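Local coordinates for protein cellulase (Xanthomonas axonopodis pv. citri, PDB 4W7W) that probably hydrolyses the beta-1,4-glycosidic bonds of cellulose as a family 5 glycoside hydrolase built on an (alpha/beta)8 barrel, and binds cello-oligosaccharide, at residues 189-193 and 194-198; 201-205 and 206-210. All coordinates share one frame; numbering follows the deposited sequence.

Contact 1: 189-193 and 194-198. With BGC (beta-D-glucopyranose), chain C; BGC (beta-D-glucopyranose), chain B.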
# COMPACT_ATOMS: atom_id res chain seq x y z
N ALA A 189 -11.03 8.87 0.40
CA ALA A 189 -11.99 7.93 -0.21
C ALA A 189 -11.36 6.55 -0.40
O ALA A 189 -11.59 5.86 -1.41
CB ALA A 189 -12.58 8.47 -1.51
N TYR A 190 -10.58 6.12 0.59
CA TYR A 190 -9.93 4.81 0.58
C TYR A 190 -8.99 4.67 -0.62
O TYR A 190 -8.66 3.56 -1.03
CB TYR A 190 -10.94 3.66 0.63
CG TYR A 190 -11.89 3.74 1.79
CD1 TYR A 190 -11.58 3.16 3.00
CD2 TYR A 190 -13.11 4.37 1.65
CE1 TYR A 190 -12.47 3.23 4.06
CE2 TYR A 190 -14.01 4.43 2.69
CZ TYR A 190 -13.69 3.86 3.89
OH TYR A 190 -14.60 3.92 4.93
N THR A 191 -8.54 5.81 -1.14
CA THR A 191 -7.69 5.92 -2.31
C THR A 191 -8.10 5.00 -3.46
O THR A 191 -7.28 4.46 -4.19
CB THR A 191 -6.19 5.86 -1.90
OG1 THR A 191 -5.44 6.59 -2.86
CG2 THR A 191 -5.60 4.45 -1.67
N GLY A 192 -9.40 4.88 -3.68
CA GLY A 192 -9.88 4.03 -4.75
C GLY A 192 -9.52 4.59 -6.12
O GLY A 192 -9.74 5.76 -6.39
N ALA A 193 -9.03 3.74 -7.02
CA ALA A 193 -8.77 4.23 -8.37
C ALA A 193 -10.07 4.67 -9.03
O ALA A 193 -10.14 5.70 -9.69
CB ALA A 193 -8.10 3.16 -9.22
N HIS A 194 -11.11 3.86 -8.85
CA HIS A 194 -12.40 4.09 -9.48
C HIS A 194 -13.01 5.46 -9.21
O HIS A 194 -13.68 6.00 -10.08
CB HIS A 194 -13.39 2.98 -9.07
CG HIS A 194 -13.67 2.95 -7.60
ND1 HIS A 194 -14.75 3.58 -7.04
CD2 HIS A 194 -12.95 2.44 -6.57
CE1 HIS A 194 -14.71 3.43 -5.73
NE2 HIS A 194 -13.64 2.73 -5.42
N SER A 195 -12.81 5.98 -8.00
CA SER A 195 -13.46 7.20 -7.56
C SER A 195 -12.53 8.40 -7.58
O SER A 195 -12.88 9.47 -7.06
CB SER A 195 -14.00 7.00 -6.16
OG SER A 195 -12.93 6.59 -5.33
N TRP A 196 -11.35 8.26 -8.19
CA TRP A 196 -10.32 9.29 -8.14
C TRP A 196 -10.83 10.65 -8.60
O TRP A 196 -10.40 11.68 -8.07
CB TRP A 196 -9.13 8.86 -9.00
CG TRP A 196 -7.88 9.60 -8.73
CD1 TRP A 196 -7.31 10.56 -9.49
CD2 TRP A 196 -7.02 9.42 -7.60
NE1 TRP A 196 -6.14 10.99 -8.92
CE2 TRP A 196 -5.93 10.30 -7.76
CE3 TRP A 196 -7.04 8.56 -6.49
CZ2 TRP A 196 -4.88 10.35 -6.86
CZ3 TRP A 196 -6.00 8.62 -5.60
CH2 TRP A 196 -4.92 9.51 -5.79
N ARG A 197 -11.69 10.64 -9.62
CA ARG A 197 -12.13 11.86 -10.28
C ARG A 197 -13.53 12.28 -9.85
O ARG A 197 -14.06 13.27 -10.37
CB ARG A 197 -12.04 11.70 -11.80
CG ARG A 197 -10.66 11.25 -12.27
CD ARG A 197 -10.52 11.13 -13.78
NE ARG A 197 -10.24 12.44 -14.32
CZ ARG A 197 -9.29 12.75 -15.19
NH1 ARG A 197 -9.21 14.01 -15.57
NH2 ARG A 197 -8.47 11.90 -15.73
N SER A 198 -14.11 11.61 -8.87
CA SER A 198 -15.50 11.88 -8.49
C SER A 198 -15.64 13.21 -7.77
O SER A 198 -14.92 13.48 -6.80
CB SER A 198 -16.01 10.81 -7.55
OG SER A 198 -17.33 11.12 -7.11
C2 BGC C . -15.76 2.46 -1.19
C3 BGC C . -15.13 1.29 -0.46
C4 BGC C . -15.41 1.37 1.05
C5 BGC C . -16.88 1.61 1.36
C6 BGC C . -17.11 1.86 2.86
C1 BGC C . -17.22 2.64 -0.78
O2 BGC C . -15.65 2.28 -2.61
O3 BGC C . -13.73 1.38 -0.70
O4 BGC C . -15.05 0.16 1.73
O5 BGC C . -17.36 2.74 0.64
O6 BGC C . -18.52 1.88 3.11
C2 BGC B . -13.65 -0.80 3.39
C3 BGC B . -12.19 -0.99 3.80
C4 BGC B . -11.36 -1.52 2.63
C5 BGC B . -11.59 -0.66 1.39
C6 BGC B . -10.93 -1.25 0.16
C1 BGC B . -13.71 0.06 2.15
O2 BGC B . -14.40 -0.16 4.43
O3 BGC B . -12.12 -1.90 4.89
O4 BGC B . -9.98 -1.60 2.98
O5 BGC B . -12.98 -0.57 1.09
O6 BGC B . -11.21 -0.46 -0.99
O HOH W 1 -13.53 5.19 -3.06
O HOH W 2 -10.45 8.04 -5.00
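The indole of W196 folds back beside T191, the two side chains running the same way. CB of W196 starts 3.4 Å from the O of A193. With CG anti to the backbone N (chi1 -163°), the six-membered ring is carried back along the preceding residues: CE3 of W196 passes 3.9 Å from the O of G192, and CZ3 of W196 arrives 3.5 Å from OG1 of T191, with CH2 a little farther from the same hydroxyl. Both oxygens lie in the indole plane, at its edge. The hydroxyl of T191 is engaged outside the segment, with the O of E222 and the N of G187, while W254 and F251 meet the indole edge-to-face. T191 and W196 belong to the loop that follows barrel strand 183-186, at the substrate-binding end of the (alpha/beta)8 fold, and Y190 and H194 of this loop line the glycan pocket. Two overlapping type I turns, from A193 to W196 and from S195 to S198, bend it; in the first, W196 N donates to A193 O at 3.2 Å, from well above the carbonyl plane. Nearer the sugars, S195 OG sits over one face of the H194 imidazole, offset toward its rim. The same OG is joined by one water to the O of A189 and by another to the O of G192, each water donating to its carbonyl. The H194 ring, which also stacks with Y231, turns an edge to the glucose of chain C, CE1 of H194 lying 3.5 Å from its O2. Y190 instead offers a ring face, with CE2 3.7 Å from C4 of the chain C glucose and CD1 3.9 Å from C1 of the chain B glucose.

Contact 2: 201-205 and 206-210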
# COMPACT_ATOMS: atom_id res chain seq x y z
N TYR A 201 -19.49 14.48 -4.06
CA TYR A 201 -19.54 14.97 -2.69
C TYR A 201 -18.65 16.18 -2.44
O TYR A 201 -18.48 16.57 -1.29
CB TYR A 201 -19.19 13.83 -1.70
CG TYR A 201 -20.30 13.46 -0.74
CD1 TYR A 201 -20.79 14.39 0.16
CD2 TYR A 201 -20.84 12.17 -0.71
CE1 TYR A 201 -21.81 14.07 1.04
CE2 TYR A 201 -21.86 11.83 0.16
CZ TYR A 201 -22.35 12.80 1.04
OH TYR A 201 -23.33 12.51 1.96
N GLY A 202 -18.09 16.79 -3.48
CA GLY A 202 -17.17 17.90 -3.34
C GLY A 202 -15.93 17.75 -4.18
O GLY A 202 -16.00 17.37 -5.34
N VAL A 203 -14.77 18.07 -3.60
CA VAL A 203 -13.52 18.09 -4.37
C VAL A 203 -13.00 16.67 -4.55
O VAL A 203 -12.98 15.88 -3.62
CB VAL A 203 -12.47 18.97 -3.68
CG1 VAL A 203 -11.15 18.95 -4.45
CG2 VAL A 203 -13.01 20.39 -3.53
N SER A 204 -12.60 16.34 -5.79
CA SER A 204 -12.05 15.02 -6.08
C SER A 204 -10.59 14.90 -5.63
O SER A 204 -9.88 15.89 -5.45
CB SER A 204 -12.12 14.74 -7.58
OG SER A 204 -11.28 15.65 -8.27
N ASN A 205 -10.15 13.65 -5.47
CA ASN A 205 -8.72 13.41 -5.29
C ASN A 205 -7.91 13.97 -6.43
O ASN A 205 -6.86 14.57 -6.22
CB ASN A 205 -8.47 11.92 -5.13
CG ASN A 205 -8.71 11.42 -3.71
OD1 ASN A 205 -8.44 12.13 -2.74
ND2 ASN A 205 -9.18 10.18 -3.59
N ALA A 206 -8.40 13.80 -7.65
CA ALA A 206 -7.73 14.29 -8.83
C ALA A 206 -7.41 15.78 -8.72
O ALA A 206 -6.28 16.20 -8.94
CB ALA A 206 -8.60 14.03 -10.05
N LYS A 207 -8.42 16.57 -8.37
CA LYS A 207 -8.22 18.00 -8.28
C LYS A 207 -7.38 18.36 -7.06
O LYS A 207 -6.49 19.21 -7.16
CB LYS A 207 -9.58 18.71 -8.22
CG LYS A 207 -9.53 20.21 -8.02
CD LYS A 207 -8.77 20.90 -9.15
CE LYS A 207 -8.75 22.41 -8.94
NZ LYS A 207 -8.03 23.09 -10.05
N ALA A 208 -7.66 17.76 -5.92
CA ALA A 208 -6.96 18.16 -4.70
C ALA A 208 -5.47 17.88 -4.79
O ALA A 208 -4.65 18.65 -4.29
CB ALA A 208 -7.55 17.44 -3.51
N LEU A 209 -5.10 16.76 -5.40
CA LEU A 209 -3.71 16.31 -5.36
C LEU A 209 -2.86 16.93 -6.45
O LEU A 209 -1.64 16.79 -6.41
CB LEU A 209 -3.64 14.79 -5.41
CG LEU A 209 -4.20 14.16 -4.14
CD1 LEU A 209 -4.42 12.67 -4.35
CD2 LEU A 209 -3.32 14.38 -2.92
N GLU A 210 -3.47 17.64 -7.39
CA GLU A 210 -2.70 18.44 -8.33
C GLU A 210 -1.83 19.52 -7.64
O GLU A 210 -0.86 20.00 -8.21
CB GLU A 210 -3.64 19.06 -9.36
CG GLU A 210 -4.02 17.98 -10.34
CD GLU A 210 -5.27 18.23 -11.15
OE1 GLU A 210 -5.72 19.39 -11.28
OE2 GLU A 210 -5.81 17.23 -11.71
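N205 and A206 open helix 205-209, S204 caps it, and N205 is bound into the first turn through its carbonyl. The O of N205 accepts from L209 N at 2.9 Å, the donor tilted 21° from the carbonyl plane. L209 leans over the same oxygen, with CB 3.3 Å from the O of N205, and its CD1 extends to the CB of N205. The amide of N205 points elsewhere: OD1 accepts from the N of T188, just past barrel strand 183-186. S204 grips the helix twice. Its O receives A208 N at 2.9 Å in a nearly straight bond. Its OG, set between its own backbone N and carbonyl carbon (chi1 65°), turns forward to take the N-H of K207 at 3.0 Å, which gives that first-turn amide an acceptor. The methyl of A206 lies alongside the hydroxyl, CB being 3.6 Å from OG of S204, and CB of K207 approaches it similarly. One residue before S204, V203 reaches over to the helix, where its CG1 rests 4.0 Å from CB of A208. P161 and A160 of helix 160-176 adjoin V203 and A208, respectively. A serine N-cap whose hydroxyl accepts from the third residue of the helix, flanked by an apolar contact between the residues just before the cap and four beyond it, is a classic helix N-terminus with the spacing of a hydrophobic staple.

How the contacts relate
The chain leaves barrel strand 183-186 and enters contact 1, whose two type I turns redirect it beside the sugar-binding groove. A short connection then leads to contact 2, where helix 205-209 begins. The two follow in series, neither enclosing nor crossing the other, with centres about 9 Å apart. They touch directly through W196, whose O probably accepts a hydrogen bond from A206 N at 2.9 Å while its indole packs on L209. The O of S198 also lies against CB of S204. Through 189-198 and 201-210 together, the segment after strand 183-186 ties helix 160-176, before it in the chain, to strand 219-226 and helix 243-258, after it.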